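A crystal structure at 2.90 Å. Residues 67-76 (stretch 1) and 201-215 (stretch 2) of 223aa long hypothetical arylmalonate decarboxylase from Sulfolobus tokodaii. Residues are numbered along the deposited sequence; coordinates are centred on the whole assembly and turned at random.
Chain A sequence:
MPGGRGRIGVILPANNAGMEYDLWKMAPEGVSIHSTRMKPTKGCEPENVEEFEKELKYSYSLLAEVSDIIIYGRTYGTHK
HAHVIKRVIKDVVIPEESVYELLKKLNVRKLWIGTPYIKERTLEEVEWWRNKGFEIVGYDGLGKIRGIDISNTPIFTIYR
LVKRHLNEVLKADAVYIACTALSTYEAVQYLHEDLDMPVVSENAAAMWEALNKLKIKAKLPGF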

# COMPACT_ATOMS: atom_id res chain seq x y z
N SER A 67 22.71 22.22 17.09
CA SER A 67 22.21 22.77 15.83
C SER A 67 23.21 22.93 14.69
O SER A 67 24.38 23.26 14.90
CB SER A 67 21.57 24.13 16.08
OG SER A 67 20.53 24.03 17.04
N ASP A 68 22.74 22.69 13.47
CA ASP A 68 23.55 22.86 12.28
C ASP A 68 23.23 24.27 11.78
O ASP A 68 24.03 24.91 11.10
CB ASP A 68 23.17 21.84 11.21
CG ASP A 68 23.81 20.50 11.44
OD1 ASP A 68 25.04 20.48 11.62
OD2 ASP A 68 23.10 19.47 11.44
N ILE A 69 22.03 24.73 12.13
CA ILE A 69 21.57 26.06 11.77
C ILE A 69 20.45 26.38 12.75
O ILE A 69 19.85 25.47 13.31
CB ILE A 69 21.04 26.11 10.32
CG1 ILE A 69 20.83 27.57 9.91
CG2 ILE A 69 19.72 25.35 10.21
CD1 ILE A 69 20.54 27.74 8.45
N ILE A 70 20.18 27.66 12.97
CA ILE A 70 19.15 28.06 13.91
C ILE A 70 18.12 28.99 13.31
O ILE A 70 18.44 29.88 12.54
CB ILE A 70 19.79 28.73 15.16
CG1 ILE A 70 20.58 27.69 15.94
CG2 ILE A 70 18.71 29.38 16.01
CD1 ILE A 70 21.25 28.21 17.17
N ILE A 71 16.86 28.77 13.68
CA ILE A 71 15.76 29.59 13.19
C ILE A 71 15.26 30.41 14.36
O ILE A 71 15.00 29.86 15.43
CB ILE A 71 14.57 28.72 12.70
CG1 ILE A 71 14.98 27.88 11.49
CG2 ILE A 71 13.39 29.61 12.36
CD1 ILE A 71 13.90 26.94 11.01
N TYR A 72 15.13 31.72 14.16
CA TYR A 72 14.61 32.61 15.19
C TYR A 72 13.11 32.68 14.93
O TYR A 72 12.65 33.47 14.11
CB TYR A 72 15.23 34.00 15.06
CG TYR A 72 14.79 34.96 16.15
CD1 TYR A 72 15.15 34.75 17.47
CD2 TYR A 72 13.97 36.06 15.84
CE1 TYR A 72 14.71 35.61 18.48
CE2 TYR A 72 13.53 36.92 16.84
CZ TYR A 72 13.90 36.69 18.16
OH TYR A 72 13.46 37.52 19.16
N GLY A 73 12.35 31.85 15.63
CA GLY A 73 10.92 31.80 15.41
C GLY A 73 10.03 32.79 16.12
O GLY A 73 8.97 32.42 16.61
N ARG A 74 10.45 34.04 16.18
CA ARG A 74 9.64 35.07 16.83
C ARG A 74 9.57 36.25 15.88
O ARG A 74 10.31 36.31 14.89
CB ARG A 74 10.29 35.53 18.13
CG ARG A 74 10.62 34.41 19.08
CD ARG A 74 11.34 34.94 20.31
NE ARG A 74 10.51 35.87 21.06
CZ ARG A 74 10.91 36.50 22.16
NH1 ARG A 74 10.09 37.33 22.79
NH2 ARG A 74 12.14 36.31 22.63
N THR A 75 8.66 37.18 16.16
CA THR A 75 8.54 38.37 15.32
C THR A 75 9.17 39.47 16.14
O THR A 75 9.65 40.47 15.61
CB THR A 75 7.06 38.71 15.04
OG1 THR A 75 6.41 37.59 14.42
CG2 THR A 75 6.96 39.91 14.10
N TYR A 76 9.18 39.24 17.45
CA TYR A 76 9.74 40.17 18.42
C TYR A 76 11.19 40.52 18.10
O TYR A 76 12.04 39.65 17.97
CB TYR A 76 9.63 39.55 19.81
CG TYR A 76 10.20 40.38 20.94
CD1 TYR A 76 11.53 40.24 21.32
CD2 TYR A 76 9.39 41.25 21.67
CE1 TYR A 76 12.05 40.96 22.40
CE2 TYR A 76 9.90 41.97 22.75
CZ TYR A 76 11.23 41.82 23.12
OH TYR A 76 11.72 42.51 24.20
N SER A 201 3.44 30.38 3.99
CA SER A 201 3.25 30.59 5.43
C SER A 201 4.62 30.89 5.99
O SER A 201 5.64 30.51 5.41
CB SER A 201 2.71 29.33 6.09
OG SER A 201 3.72 28.36 6.21
N GLU A 202 4.65 31.56 7.13
CA GLU A 202 5.92 31.93 7.73
C GLU A 202 6.76 30.71 8.09
O GLU A 202 7.99 30.72 7.90
CB GLU A 202 5.67 32.81 8.95
CG GLU A 202 6.88 33.59 9.40
CD GLU A 202 6.51 34.83 10.18
OE1 GLU A 202 7.42 35.42 10.81
OE2 GLU A 202 5.32 35.22 10.17
N ASN A 203 6.12 29.65 8.58
CA ASN A 203 6.86 28.46 8.94
C ASN A 203 7.45 27.76 7.73
O ASN A 203 8.60 27.33 7.76
CB ASN A 203 5.97 27.49 9.74
CG ASN A 203 5.64 28.02 11.12
OD1 ASN A 203 6.42 28.76 11.71
ND2 ASN A 203 4.49 27.62 11.65
N ALA A 204 6.68 27.65 6.65
CA ALA A 204 7.18 27.00 5.44
C ALA A 204 8.37 27.78 4.86
O ALA A 204 9.36 27.19 4.41
CB ALA A 204 6.08 26.89 4.41
N ALA A 205 8.27 29.11 4.87
CA ALA A 205 9.33 29.96 4.36
C ALA A 205 10.59 29.74 5.19
O ALA A 205 11.69 29.64 4.66
CB ALA A 205 8.91 31.40 4.41
N ALA A 206 10.43 29.66 6.51
CA ALA A 206 11.58 29.45 7.38
C ALA A 206 12.29 28.14 7.04
O ALA A 206 13.52 28.11 6.93
CB ALA A 206 11.14 29.46 8.82
N MSE A 207 11.53 27.06 6.89
CA MSE A 207 12.12 25.76 6.57
C MSE A 207 12.79 25.77 5.21
O MSE A 207 13.84 25.15 5.01
CB MSE A 207 11.06 24.67 6.60
CG MSE A 207 11.04 23.91 7.91
SE MSE A 207 12.71 22.99 8.25
CE MSE A 207 12.14 21.17 7.89
N TRP A 208 12.17 26.48 4.27
CA TRP A 208 12.70 26.61 2.93
C TRP A 208 14.13 27.15 2.99
O TRP A 208 15.05 26.56 2.44
CB TRP A 208 11.81 27.55 2.13
CG TRP A 208 12.37 27.95 0.80
CD1 TRP A 208 12.43 27.18 -0.33
CD2 TRP A 208 12.92 29.23 0.45
NE1 TRP A 208 12.98 27.91 -1.36
CE2 TRP A 208 13.29 29.16 -0.91
CE3 TRP A 208 13.13 30.42 1.16
CZ2 TRP A 208 13.86 30.26 -1.58
CZ3 TRP A 208 13.70 31.50 0.49
CH2 TRP A 208 14.06 31.41 -0.86
N GLU A 209 14.30 28.27 3.69
CA GLU A 209 15.61 28.91 3.82
C GLU A 209 16.60 28.03 4.56
O GLU A 209 17.74 27.88 4.13
CB GLU A 209 15.49 30.24 4.55
CG GLU A 209 16.72 31.11 4.37
CD GLU A 209 16.62 32.43 5.09
OE1 GLU A 209 17.15 32.54 6.22
OE2 GLU A 209 16.01 33.36 4.54
N ALA A 210 16.18 27.46 5.68
CA ALA A 210 17.05 26.61 6.48
C ALA A 210 17.53 25.40 5.68
O ALA A 210 18.73 25.11 5.64
CB ALA A 210 16.32 26.15 7.74
N LEU A 211 16.60 24.71 5.04
CA LEU A 211 16.92 23.52 4.26
C LEU A 211 17.83 23.84 3.08
O LEU A 211 18.60 22.99 2.66
CB LEU A 211 15.64 22.86 3.75
CG LEU A 211 15.09 21.63 4.48
CD1 LEU A 211 15.61 21.54 5.89
CD2 LEU A 211 13.58 21.71 4.46
N ASN A 212 17.72 25.06 2.56
CA ASN A 212 18.56 25.49 1.44
C ASN A 212 19.98 25.71 1.91
O ASN A 212 20.93 25.27 1.26
CB ASN A 212 18.05 26.80 0.85
CG ASN A 212 16.94 26.60 -0.17
OD1 ASN A 212 17.05 25.77 -1.08
ND2 ASN A 212 15.87 27.37 -0.03
N LYS A 213 20.13 26.40 3.03
CA LYS A 213 21.45 26.67 3.56
C LYS A 213 22.15 25.37 3.93
O LYS A 213 23.34 25.22 3.67
CB LYS A 213 21.36 27.62 4.75
CG LYS A 213 20.83 29.00 4.35
CD LYS A 213 20.42 29.88 5.53
CE LYS A 213 21.56 30.77 6.04
NZ LYS A 213 21.07 31.78 7.03
N LEU A 214 21.42 24.43 4.50
CA LEU A 214 22.01 23.15 4.88
C LEU A 214 22.20 22.23 3.67
O LEU A 214 22.99 21.29 3.72
CB LEU A 214 21.15 22.43 5.91
CG LEU A 214 20.99 23.09 7.27
CD1 LEU A 214 20.16 22.18 8.15
CD2 LEU A 214 22.35 23.34 7.89
N LYS A 215 21.46 22.52 2.60
CA LYS A 215 21.49 21.74 1.37
C LYS A 215 20.89 20.36 1.57
O LYS A 215 21.55 19.34 1.41
CB LYS A 215 22.92 21.61 0.84
CG LYS A 215 23.41 22.85 0.11
CD LYS A 215 22.76 22.98 -1.27
CE LYS A 215 22.17 24.38 -1.49
NZ LYS A 215 23.13 25.49 -1.26
O HOH W 1 9.89 36.29 11.92

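The strand of stretch 1 runs alongside the helix of stretch 2, which begins at Glu 202, nearly antiparallel to it: the N-to-C directions differ by 163° and the axes come within 9.3 Å. Ala 206 and Ala 210 are the small residues that face the strand where the backbones come near. One turn apart, they leave a shallow groove, and the CA atoms reflect it: Ile 69 CA lies 7.0 Å from Ala 210 CA, and Ile 71 CA lies 7.2 Å from Ala 206 CA. Two residues of strand thus keep step with one turn of helix, in opposite directions.

The alternation of the strand selects the side chains that fill this groove. Ile 69 and Ile 71 point toward the helix, whereas Ile 70 between them points away. Ile 71, in the m rotamer at chi1, spans both alanines: its CG2 rests 4.2 Å from Ala 206 CB, and its CD1 reaches 4.1 Å from Ala 210 CB. Ile 69 takes the t rotamer at chi1 and is the most extensively covered residue of the contact. Its CG2 sits 4.3 Å from Ala 210 CB and 3.8 Å from Leu 214 CD1, while its CD1 passes 4.2 Å from Ala 210 CA and meets the aliphatic part of Lys 213, 3.6 Å from Lys 213 CD. Ile 69 is therefore a bump set over the small Ala 210, with the longer side chains of Lys 213 and Leu 214 rising beside it. The methylene chain of Lys 213 supplies apolar surface here, and its NZ is hydrogen-bonded elsewhere in the structure.

Leu 214 also extends the packing to Asp 68, where Leu 214 CD2 lies 3.7 Å from Asp 68 CB. This is a contact of carbon with carbon at the exposed margin.

No direct hydrogen bond joins the stretches; the two stretches bury 364 Å², both sides summed, and the side-chain packing between them is largely apolar. Polar chemistry enters where the helix begins. There, water 1 donates to Arg 74 O at 3.0 Å and to Glu 202 OE1 at 2.8 Å, bridging a gap that the two residues do not close themselves. Thr 75 OG1 stands 4.3 Å from Glu 202 OE1, too far for a hydrogen bond. The same end of the helix is capped by Ser 201, whose OG accepts from Ala 204 N at 3.1 Å and satisfies an amide that has no partner in the preceding turn.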